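Local coordinates for beta-fructofuranosidase, insoluble isoenzyme CWINV1 (Arabidopsis thaliana, PDB 2OXB), which hydrolyses terminal non-reducing beta-D-fructofuranoside residues, accepting sucrose and 1-kestose and, to a lower extent, neokestose and levan, as a secreted cell-wall invertase, at residues A[272-277]-A[292-297]; A[4-9]-A[481-486]; A[404-409]-A[517-522]; A[376-381]-A[427-432]. The protein carries 1 engineered substitution. All coordinates share one frame; numbering follows the deposited sequence.

Contact 1: residues A[272-277]-A[292-297]; sequences GKYYAS and GWTNES. With NAG (2-acetamido-2-deoxy-beta-D-glucopyranose), chain C; FRU (beta-D-fructofuranose), chain B.
Lys273 is hydrogen-bonded to the 292-297 loop at both its carbonyl group and its ammonium group. Its O accepts a hydrogen bond from Thr294 OG1 at 2.6 Å, the hydroxyl lying nearly along the C=O axis. With CG anti to the backbone N (chi1 -160°) and the chain bent at every later torsion, the lysine passes its CD 3.5 Å from Asn295 CB and its NZ donates to Ser297 OG at 2.6 Å; Asp457 OD1 is a second, long and weak partner of that charge. A backbone bond from Trp293 N to Tyr275 O, 3.0 Å long, ties the loops together, and beside it Tyr275 CD2 and Trp293 CZ3 meet edge to edge at 3.6 Å. The Tyr275 hydroxyl finds its partners elsewhere, in Leu234 O and the engineered Gln199, while Tyr275 CE2 lies 3.1 Å from O1 of the bound fructose. Asn295 ND2 is bonded covalently to C1 of an N-linked NAG. In the beta-propeller of this GH32 enzyme the two loops flank the antiparallel strands 278-282 and 287-291; Ala276 and Trp293 press on strand 15-26, and Thr294 rests on strand 493-498 of the C-terminal module.

Contact 2: residues A[4-9]-A[481-486]; sequences YRTGFH and HSVVES
Glu485 holds its carboxylate between two partners, His9 beside one oxygen and Arg316 at the other: OE1 lies 3.4 Å from His9 CE1, and OE2 is engaged in a salt bridge with Arg316. The His9 and Glu485 side chains run past each other in opposite directions, ring and carboxylate planes 84° apart. No bond forms between them, ND1 of His9 being 4.1 Å from Glu485 OE1. Phe8 CE1 lies over one face of the imidazole of His9, toward its rim. Val483 CG1 faces Thr6 CG2 and the His9 ring, modelled too close for the exact packing to be trusted. Farther along, the His481 ring brings CD2 within 3.4 Å of Arg5 O, while its NE2 is hydrogen-bonded to Gln366. Next to it the Ser482 hydroxyl lies on the side of Tyr4 O and donates to it, but the pair is modelled so short, with the carbonyl oxygen too close to a neighbour, that the details of this bond are doubtful. The loop that leads into propeller strand 15-26 is thus laid against the turn joining strands 473-480 and 483-488, the latter flanked on its other side by strand 493-498 in the C-terminal sheet.

Contact 3: residues A[404-409]-A[517-522]; sequences SGLGPF and GYQSVD
Phe409 sets CG between its backbone N and carbonyl carbon (chi1 71°), and Val521 puts CG1 anti to its own carbonyl carbon (chi1 -71°); together these rotations lay the valine methyl over one face of the phenyl ring. The contact bridges the two sheets of the C-terminal beta-sandwich, Phe409 coming from strand 406-415 and Val521 from strand 521-530. The result is a CH-pi contact in which Val521 CG1 stands 4.0 Å from the Phe409 ring centroid, 25° off the normal and displaced toward CE2. CG2 of the same valine reaches CG of Phe409 at 3.9 Å, and Phe373 meets the ring edge to face. An alanine in place of Phe409 would probably leave Val521 CG1 without the ring face it lies on and CG2 without its ring neighbours, and open a gap beside Phe373. Away from this apolar patch the backbones take over. Tyr518 N donates to Ser404 O at 2.9 Å, and Gln519 N makes a weak bond to Gly405 O. Glycine is called for at two places: the backbone angles of Gly407, just before a cis peptide bond to Pro408, would jam a side chain against a carbonyl, and a CB on Gly517 would strike Gly407 O. Below the exposed Gln519, the buried Leu406 brings CD2 within 4.0 Å of Gln519 CB.

Contact 4: residues A[376-381]-A[427-432]; sequences RDLEKA and FRIFKA
Leu378 and Ile429 make the core of the close-packed side of this contact, CD2 of the leucine lying 3.5 Å from CG2 of the isoleucine as the two side chains pass at an angle. Here a turn with helical backbone angles at residues 378-380, just before the short strand 382-383, packs on strand 423-431 of the C-terminal beta-sandwich. Ala381 adds to the buried side: its CB points toward the strand, 3.5 Å from Ile429 O and 4.1 Å from Ile429 CG2, and Leu406 of the neighbouring strand touches all three of these apolar side chains. The aliphatic part of Lys431 belongs to the packed side too. It starts with CG anti to its carbonyl carbon (chi1 -49°) and is fully extended beyond, its chain running across the turn with CE 3.2 Å from Ala381 O. The solvent side begins at the ammonium end, where Lys431 NZ makes a weak hydrogen bond to Glu379 O at 3.0 Å. An alanine in place of Lys431 would probably leave Glu379 O without this donor and strip the cover of the methylene chain from Ala381 O. Glu379 itself is exposed, and its carboxylate does not pair with the lysine, although the opposite charge may still favour the ammonium group modestly: Glu379 OE2 remains 5.5 Å from Lys431 NZ.

How the contacts relate
Contact 1 is the one that borders the active site, with bound fructose beside Tyr275 and the substrate-binding Asn18 beside Trp293. Contact 2 lies close by, its centre 13 Å from that of contact 1, and brings the chain's N-terminal loop to the C-terminal module; strand 493-498 borders both. Contacts 3 and 4 belong to the far part of the sandwich, their centres about 31 and 32 Å from contact 1 and away from the annotated sites. These two touch each other, with centres 9 Å apart: adjacent strands 406-415 and 423-431 are joined by probable hydrogen bonds such as Ile429 N to Leu406 O at 2.7 Å.

Contact 1: residues A[272-277]-A[292-297]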
# COMPACT_ATOMS: atom_id res chain seq x y z
N GLY A 272 -8.78 -1.14 1.19
CA GLY A 272 -9.04 -0.92 2.60
C GLY A 272 -8.30 0.30 3.09
O GLY A 272 -8.26 1.30 2.38
N LYS A 273 -7.69 0.26 4.27
CA LYS A 273 -6.99 1.43 4.76
C LYS A 273 -5.58 1.55 4.19
O LYS A 273 -4.61 1.11 4.81
CB LYS A 273 -6.92 1.42 6.29
CG LYS A 273 -6.64 2.79 6.91
CD LYS A 273 -7.85 3.72 6.79
CE LYS A 273 -8.83 3.56 7.95
NZ LYS A 273 -8.26 3.98 9.29
N TYR A 274 -5.46 2.18 3.03
CA TYR A 274 -4.16 2.35 2.42
C TYR A 274 -3.97 3.78 1.93
O TYR A 274 -4.93 4.42 1.52
CB TYR A 274 -4.04 1.42 1.22
CG TYR A 274 -2.69 0.80 1.04
CD1 TYR A 274 -2.08 0.10 2.08
CD2 TYR A 274 -2.04 0.83 -0.20
CE1 TYR A 274 -0.88 -0.55 1.91
CE2 TYR A 274 -0.82 0.18 -0.38
CZ TYR A 274 -0.24 -0.52 0.69
OH TYR A 274 0.93 -1.22 0.54
N TYR A 275 -2.74 4.28 1.97
CA TYR A 275 -2.51 5.64 1.47
C TYR A 275 -1.05 6.07 1.35
O TYR A 275 -0.16 5.51 1.96
CB TYR A 275 -3.26 6.64 2.34
CG TYR A 275 -3.55 7.94 1.64
CD1 TYR A 275 -4.26 7.96 0.42
CD2 TYR A 275 -3.18 9.16 2.22
CE1 TYR A 275 -4.60 9.16 -0.20
CE2 TYR A 275 -3.51 10.37 1.61
CZ TYR A 275 -4.22 10.36 0.41
OH TYR A 275 -4.59 11.56 -0.15
N ALA A 276 -0.84 7.11 0.54
CA ALA A 276 0.48 7.67 0.32
C ALA A 276 1.47 6.64 -0.22
O ALA A 276 2.69 6.86 -0.17
CB ALA A 276 1.00 8.27 1.62
N SER A 277 0.95 5.53 -0.76
CA SER A 277 1.80 4.46 -1.29
C SER A 277 2.87 4.91 -2.30
O SER A 277 2.68 5.89 -3.03
CB SER A 277 0.93 3.34 -1.91
OG SER A 277 0.24 3.77 -3.08
N GLY A 292 3.39 1.37 1.76
CA GLY A 292 2.10 2.01 1.97
C GLY A 292 1.94 2.41 3.42
O GLY A 292 2.28 1.64 4.32
N TRP A 293 1.40 3.61 3.65
CA TRP A 293 1.22 4.14 4.99
C TRP A 293 0.08 3.56 5.86
O TRP A 293 0.35 2.97 6.90
CB TRP A 293 1.16 5.67 4.94
CG TRP A 293 0.58 6.33 6.17
CD1 TRP A 293 0.87 6.04 7.47
CD2 TRP A 293 -0.40 7.38 6.19
NE1 TRP A 293 0.11 6.83 8.31
CE2 TRP A 293 -0.67 7.66 7.55
CE3 TRP A 293 -1.09 8.10 5.20
CZ2 TRP A 293 -1.60 8.64 7.95
CZ3 TRP A 293 -2.01 9.08 5.59
CH2 TRP A 293 -2.25 9.33 6.96
N THR A 294 -1.18 3.70 5.47
CA THR A 294 -2.26 3.14 6.31
C THR A 294 -2.56 3.94 7.59
O THR A 294 -1.87 3.83 8.60
CB THR A 294 -1.98 1.67 6.75
OG1 THR A 294 -2.16 0.80 5.63
CG2 THR A 294 -2.95 1.24 7.85
N ASN A 295 -3.63 4.71 7.49
CA ASN A 295 -4.16 5.56 8.55
C ASN A 295 -4.22 4.82 9.86
O ASN A 295 -3.79 3.68 10.00
CB ASN A 295 -5.59 5.95 8.20
CG ASN A 295 -5.80 7.43 8.10
OD1 ASN A 295 -5.09 8.21 8.73
ND2 ASN A 295 -6.80 7.81 7.31
N GLU A 296 -4.83 5.50 10.82
CA GLU A 296 -5.04 4.99 12.15
C GLU A 296 -6.56 4.97 12.32
O GLU A 296 -7.17 6.03 12.39
CB GLU A 296 -4.44 5.96 13.15
CG GLU A 296 -4.24 5.39 14.52
CD GLU A 296 -2.98 4.57 14.61
OE1 GLU A 296 -1.92 5.13 14.28
OE2 GLU A 296 -3.05 3.38 15.01
N SER A 297 -7.17 3.78 12.38
CA SER A 297 -8.63 3.67 12.52
C SER A 297 -9.19 4.02 13.91
O SER A 297 -10.39 3.91 14.14
CB SER A 297 -9.10 2.24 12.16
OG SER A 297 -9.12 2.01 10.76
C1 NAG C . -8.01 8.32 7.91
C2 NAG C . -9.25 7.67 7.26
C3 NAG C . -10.54 7.93 8.07
C4 NAG C . -10.36 7.77 9.58
C5 NAG C . -9.14 8.59 9.97
C6 NAG C . -8.81 8.68 11.46
C7 NAG C . -10.38 9.07 5.65
C8 NAG C . -10.05 10.56 5.74
N2 NAG C . -9.42 8.20 5.92
O3 NAG C . -11.57 7.06 7.61
O4 NAG C . -11.52 8.25 10.24
O5 NAG C . -7.98 8.07 9.31
O6 NAG C . -7.75 9.60 11.69
O7 NAG C . -11.53 8.73 5.35
C1 FRU B . -0.58 12.68 2.02
C2 FRU B . -0.15 14.14 2.20
C3 FRU B . 0.79 14.59 1.07
C4 FRU B . 1.69 15.59 1.74
C5 FRU B . 1.75 15.05 3.17
C6 FRU B . 1.67 16.12 4.24
O1 FRU B . -1.37 12.50 0.86
O2 FRU B . -1.21 15.16 2.37
O3 FRU B . 0.12 15.18 -0.04
O4 FRU B . 2.99 15.63 1.14
O5 FRU B . 0.63 14.19 3.36
O6 FRU B . 2.88 16.85 4.22

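Contact 2: residues A[4-9]-A[481-486]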
# COMPACT_ATOMS: atom_id res chain seq x y z
N TYR A 4 -1.70 -2.28 21.34
CA TYR A 4 -2.14 -2.00 19.99
C TYR A 4 -0.99 -1.73 19.04
O TYR A 4 -1.19 -1.57 17.84
CB TYR A 4 -3.13 -0.84 20.00
CG TYR A 4 -4.43 -1.19 20.70
CD1 TYR A 4 -4.86 -2.52 20.80
CD2 TYR A 4 -5.25 -0.19 21.23
CE1 TYR A 4 -6.07 -2.85 21.41
CE2 TYR A 4 -6.46 -0.51 21.83
CZ TYR A 4 -6.87 -1.84 21.92
OH TYR A 4 -8.07 -2.15 22.51
N ARG A 5 0.23 -1.71 19.58
CA ARG A 5 1.41 -1.48 18.77
C ARG A 5 1.78 -2.76 18.03
O ARG A 5 1.48 -3.85 18.50
CB ARG A 5 2.55 -1.01 19.67
CG ARG A 5 2.19 0.22 20.49
CD ARG A 5 3.42 0.93 21.02
NE ARG A 5 4.34 1.28 19.93
CZ ARG A 5 5.49 1.93 20.10
NH1 ARG A 5 5.89 2.30 21.31
NH2 ARG A 5 6.26 2.19 19.05
N THR A 6 2.42 -2.64 16.87
CA THR A 6 2.81 -3.81 16.10
C THR A 6 4.17 -4.34 16.54
O THR A 6 5.03 -3.58 16.98
CB THR A 6 2.89 -3.52 14.59
OG1 THR A 6 3.98 -2.63 14.34
CG2 THR A 6 1.60 -2.87 14.11
N GLY A 7 4.35 -5.65 16.41
CA GLY A 7 5.61 -6.27 16.78
C GLY A 7 6.57 -6.50 15.62
O GLY A 7 7.79 -6.42 15.80
N PHE A 8 6.06 -6.79 14.42
CA PHE A 8 6.94 -7.05 13.29
C PHE A 8 6.73 -6.15 12.08
O PHE A 8 7.27 -6.40 11.00
CB PHE A 8 6.85 -8.52 12.86
CG PHE A 8 5.49 -8.93 12.39
CD1 PHE A 8 5.05 -8.62 11.12
CD2 PHE A 8 4.66 -9.67 13.22
CE1 PHE A 8 3.79 -9.03 10.67
CE2 PHE A 8 3.40 -10.08 12.79
CZ PHE A 8 2.97 -9.75 11.52
N HIS A 9 5.97 -5.09 12.23
CA HIS A 9 5.77 -4.20 11.09
C HIS A 9 6.81 -3.09 11.17
O HIS A 9 8.01 -3.34 11.03
CB HIS A 9 4.35 -3.64 11.12
CG HIS A 9 3.31 -4.64 10.74
ND1 HIS A 9 3.23 -5.17 9.47
CD2 HIS A 9 2.34 -5.23 11.46
CE1 HIS A 9 2.25 -6.05 9.43
NE2 HIS A 9 1.69 -6.11 10.63
N HIS A 481 -1.83 -7.59 15.90
CA HIS A 481 -2.56 -6.77 16.86
C HIS A 481 -3.45 -5.77 16.14
O HIS A 481 -4.38 -6.15 15.42
CB HIS A 481 -1.57 -6.05 17.79
CG HIS A 481 -0.52 -6.96 18.36
ND1 HIS A 481 -0.78 -7.85 19.39
CD2 HIS A 481 0.77 -7.16 18.02
CE1 HIS A 481 0.30 -8.55 19.65
NE2 HIS A 481 1.26 -8.16 18.83
N SER A 482 -3.16 -4.49 16.33
CA SER A 482 -3.91 -3.39 15.72
C SER A 482 -4.02 -3.46 14.19
O SER A 482 -5.02 -3.03 13.62
CB SER A 482 -3.26 -2.06 16.09
OG SER A 482 -1.96 -1.94 15.54
N VAL A 483 -3.01 -4.00 13.51
CA VAL A 483 -3.05 -4.07 12.06
C VAL A 483 -3.15 -5.48 11.49
O VAL A 483 -2.44 -6.40 11.92
CB VAL A 483 -1.82 -3.40 11.43
CG1 VAL A 483 -0.55 -4.00 11.99
CG2 VAL A 483 -1.87 -3.57 9.92
N VAL A 484 -4.01 -5.62 10.50
CA VAL A 484 -4.24 -6.90 9.85
C VAL A 484 -4.31 -6.70 8.35
O VAL A 484 -5.12 -5.92 7.86
CB VAL A 484 -5.55 -7.52 10.32
CG1 VAL A 484 -5.34 -8.24 11.64
CG2 VAL A 484 -6.58 -6.43 10.47
N GLU A 485 -3.45 -7.41 7.63
CA GLU A 485 -3.42 -7.30 6.18
C GLU A 485 -3.96 -8.56 5.53
O GLU A 485 -3.50 -9.67 5.82
CB GLU A 485 -1.99 -7.05 5.71
CG GLU A 485 -1.43 -5.75 6.23
CD GLU A 485 0.02 -5.58 5.88
OE1 GLU A 485 0.83 -6.42 6.33
OE2 GLU A 485 0.35 -4.61 5.17
N SER A 486 -4.94 -8.38 4.66
CA SER A 486 -5.56 -9.51 3.98
C SER A 486 -5.05 -9.67 2.55
O SER A 486 -4.79 -8.69 1.85
CB SER A 486 -7.09 -9.35 3.97
OG SER A 486 -7.56 -8.99 5.26

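Contact 3: residues A[404-409]-A[517-522]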
# COMPACT_ATOMS: atom_id res chain seq x y z
N SER A 404 -25.18 -17.42 2.09
CA SER A 404 -25.07 -17.48 0.64
C SER A 404 -24.85 -18.95 0.26
O SER A 404 -24.50 -19.77 1.11
CB SER A 404 -23.87 -16.66 0.13
OG SER A 404 -23.94 -15.31 0.53
N GLY A 405 -25.05 -19.26 -1.01
CA GLY A 405 -24.83 -20.62 -1.47
C GLY A 405 -23.37 -20.95 -1.19
O GLY A 405 -23.06 -21.86 -0.44
N LEU A 406 -22.47 -20.19 -1.80
CA LEU A 406 -21.05 -20.40 -1.60
C LEU A 406 -20.50 -19.21 -0.82
O LEU A 406 -19.95 -18.26 -1.40
CB LEU A 406 -20.32 -20.59 -2.94
CG LEU A 406 -20.71 -21.79 -3.84
CD1 LEU A 406 -19.68 -21.99 -4.95
CD2 LEU A 406 -20.81 -23.06 -2.99
N GLY A 407 -20.68 -19.24 0.49
CA GLY A 407 -20.20 -18.16 1.32
C GLY A 407 -21.24 -17.83 2.37
O GLY A 407 -22.39 -18.24 2.25
N PRO A 408 -20.86 -17.05 3.40
CA PRO A 408 -19.50 -16.50 3.58
C PRO A 408 -18.52 -17.43 4.32
O PRO A 408 -18.89 -18.08 5.31
CB PRO A 408 -19.78 -15.22 4.35
CG PRO A 408 -20.88 -15.67 5.29
CD PRO A 408 -21.79 -16.50 4.41
N PHE A 409 -17.28 -17.48 3.84
CA PHE A 409 -16.26 -18.33 4.45
C PHE A 409 -14.83 -17.83 4.32
O PHE A 409 -14.31 -17.67 3.22
CB PHE A 409 -16.36 -19.77 3.90
CG PHE A 409 -15.93 -19.93 2.46
CD1 PHE A 409 -14.58 -20.08 2.12
CD2 PHE A 409 -16.87 -20.04 1.44
CE1 PHE A 409 -14.20 -20.33 0.80
CE2 PHE A 409 -16.49 -20.29 0.12
CZ PHE A 409 -15.16 -20.44 -0.20
N GLY A 517 -21.98 -20.11 5.75
CA GLY A 517 -22.85 -20.16 4.59
C GLY A 517 -23.65 -21.45 4.47
O GLY A 517 -23.57 -22.34 5.32
N TYR A 518 -24.45 -21.55 3.41
CA TYR A 518 -25.26 -22.74 3.19
C TYR A 518 -24.33 -23.93 2.91
O TYR A 518 -23.89 -24.62 3.84
CB TYR A 518 -26.22 -22.52 2.02
CG TYR A 518 -27.55 -21.89 2.40
CD1 TYR A 518 -28.43 -22.53 3.27
CD2 TYR A 518 -27.94 -20.65 1.85
CE1 TYR A 518 -29.68 -21.98 3.59
CE2 TYR A 518 -29.19 -20.08 2.16
CZ TYR A 518 -30.06 -20.76 3.02
OH TYR A 518 -31.30 -20.25 3.32
N GLN A 519 -24.04 -24.17 1.64
CA GLN A 519 -23.17 -25.27 1.24
C GLN A 519 -21.90 -25.26 2.08
O GLN A 519 -21.36 -24.20 2.41
CB GLN A 519 -22.78 -25.16 -0.24
CG GLN A 519 -23.94 -25.24 -1.23
CD GLN A 519 -24.78 -26.50 -1.07
OE1 GLN A 519 -25.85 -26.46 -0.47
NE2 GLN A 519 -24.30 -27.62 -1.61
N SER A 520 -21.43 -26.45 2.41
CA SER A 520 -20.21 -26.65 3.20
C SER A 520 -18.97 -26.71 2.29
O SER A 520 -18.97 -27.40 1.27
CB SER A 520 -20.32 -27.96 3.99
OG SER A 520 -21.43 -27.95 4.88
N VAL A 521 -17.92 -25.99 2.66
CA VAL A 521 -16.69 -26.00 1.88
C VAL A 521 -15.61 -26.78 2.62
O VAL A 521 -15.75 -27.04 3.81
CB VAL A 521 -16.17 -24.57 1.60
CG1 VAL A 521 -17.08 -23.87 0.61
CG2 VAL A 521 -16.11 -23.79 2.91
N ASP A 522 -14.53 -27.14 1.92
CA ASP A 522 -13.43 -27.90 2.53
C ASP A 522 -12.11 -27.14 2.68
O ASP A 522 -11.78 -26.26 1.88
CB ASP A 522 -13.18 -29.20 1.74
CG ASP A 522 -14.16 -30.31 2.09
OD1 ASP A 522 -14.34 -30.61 3.29
OD2 ASP A 522 -14.76 -30.89 1.17

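Contact 4: residues A[376-381]-A[427-432]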
# COMPACT_ATOMS: atom_id res chain seq x y z
N ARG A 376 -16.56 -27.47 -3.80
CA ARG A 376 -17.09 -28.49 -4.69
C ARG A 376 -18.44 -28.02 -5.23
O ARG A 376 -19.16 -27.27 -4.57
CB ARG A 376 -17.24 -29.83 -3.96
CG ARG A 376 -18.15 -29.85 -2.75
CD ARG A 376 -18.47 -31.29 -2.39
NE ARG A 376 -19.28 -31.38 -1.19
CZ ARG A 376 -18.93 -30.90 -0.00
NH1 ARG A 376 -17.76 -30.27 0.13
NH2 ARG A 376 -19.73 -31.02 1.04
N ASP A 377 -18.75 -28.46 -6.44
CA ASP A 377 -20.00 -28.06 -7.08
C ASP A 377 -20.15 -26.55 -7.00
O ASP A 377 -20.75 -26.02 -6.06
CB ASP A 377 -21.18 -28.74 -6.40
CG ASP A 377 -22.34 -28.99 -7.37
OD1 ASP A 377 -23.46 -29.26 -6.88
OD2 ASP A 377 -22.14 -28.93 -8.60
N LEU A 378 -19.59 -25.87 -7.98
CA LEU A 378 -19.65 -24.41 -8.05
C LEU A 378 -21.05 -23.98 -8.46
O LEU A 378 -21.43 -22.83 -8.28
CB LEU A 378 -18.63 -23.90 -9.08
CG LEU A 378 -17.39 -23.17 -8.58
CD1 LEU A 378 -16.35 -23.12 -9.66
CD2 LEU A 378 -17.77 -21.78 -8.13
N GLU A 379 -21.80 -24.93 -9.03
CA GLU A 379 -23.16 -24.66 -9.48
C GLU A 379 -24.03 -24.19 -8.33
O GLU A 379 -24.96 -23.41 -8.51
CB GLU A 379 -23.78 -25.92 -10.11
CG GLU A 379 -23.30 -26.20 -11.54
CD GLU A 379 -21.89 -26.77 -11.63
OE1 GLU A 379 -21.69 -27.92 -11.18
OE2 GLU A 379 -20.98 -26.06 -12.16
N LYS A 380 -23.74 -24.67 -7.13
CA LYS A 380 -24.52 -24.27 -5.99
C LYS A 380 -24.37 -22.79 -5.74
O LYS A 380 -25.11 -22.22 -4.93
CB LYS A 380 -24.13 -25.06 -4.75
CG LYS A 380 -25.01 -26.26 -4.54
CD LYS A 380 -24.92 -27.15 -5.76
CE LYS A 380 -25.97 -28.24 -5.78
NZ LYS A 380 -25.91 -28.89 -7.12
N ALA A 381 -23.43 -22.14 -6.43
CA ALA A 381 -23.22 -20.71 -6.23
C ALA A 381 -24.42 -19.89 -6.72
O ALA A 381 -25.08 -20.24 -7.70
CB ALA A 381 -21.96 -20.25 -6.93
N PHE A 427 -14.67 -15.10 1.87
CA PHE A 427 -15.03 -15.17 0.46
C PHE A 427 -16.51 -15.47 0.27
O PHE A 427 -17.16 -16.01 1.16
CB PHE A 427 -14.26 -16.28 -0.25
CG PHE A 427 -12.81 -15.98 -0.44
CD1 PHE A 427 -12.41 -14.95 -1.29
CD2 PHE A 427 -11.83 -16.74 0.19
CE1 PHE A 427 -11.07 -14.68 -1.51
CE2 PHE A 427 -10.48 -16.49 -0.02
CZ PHE A 427 -10.10 -15.45 -0.87
N ARG A 428 -17.02 -15.12 -0.92
CA ARG A 428 -18.40 -15.38 -1.34
C ARG A 428 -18.35 -15.58 -2.85
O ARG A 428 -17.89 -14.71 -3.58
CB ARG A 428 -19.29 -14.19 -1.03
CG ARG A 428 -19.76 -14.11 0.38
CD ARG A 428 -20.04 -12.66 0.68
NE ARG A 428 -20.75 -12.46 1.93
CZ ARG A 428 -22.07 -12.44 2.02
NH1 ARG A 428 -22.81 -12.62 0.94
NH2 ARG A 428 -22.64 -12.23 3.20
N ILE A 429 -18.81 -16.73 -3.33
CA ILE A 429 -18.79 -17.03 -4.76
C ILE A 429 -20.19 -16.97 -5.38
O ILE A 429 -21.15 -17.53 -4.86
CB ILE A 429 -18.23 -18.46 -5.06
CG1 ILE A 429 -16.85 -18.66 -4.44
CG2 ILE A 429 -18.19 -18.69 -6.57
CD1 ILE A 429 -15.77 -17.74 -4.95
N PHE A 430 -20.28 -16.28 -6.50
CA PHE A 430 -21.53 -16.16 -7.22
C PHE A 430 -21.22 -16.36 -8.70
O PHE A 430 -20.05 -16.40 -9.09
CB PHE A 430 -22.15 -14.79 -6.99
CG PHE A 430 -22.50 -14.52 -5.56
CD1 PHE A 430 -23.41 -15.33 -4.90
CD2 PHE A 430 -21.93 -13.45 -4.87
CE1 PHE A 430 -23.75 -15.10 -3.57
CE2 PHE A 430 -22.25 -13.21 -3.55
CZ PHE A 430 -23.17 -14.03 -2.89
N LYS A 431 -22.26 -16.49 -9.50
CA LYS A 431 -22.11 -16.68 -10.94
C LYS A 431 -22.25 -15.33 -11.63
O LYS A 431 -23.17 -14.58 -11.35
CB LYS A 431 -23.18 -17.65 -11.47
CG LYS A 431 -23.32 -18.94 -10.66
CD LYS A 431 -24.14 -20.00 -11.40
CE LYS A 431 -24.25 -21.29 -10.59
NZ LYS A 431 -24.97 -22.38 -11.33
N ALA A 432 -21.31 -15.02 -12.53
CA ALA A 432 -21.37 -13.76 -13.25
C ALA A 432 -22.69 -13.68 -14.00
O ALA A 432 -23.36 -12.65 -13.97
CB ALA A 432 -20.19 -13.67 -14.22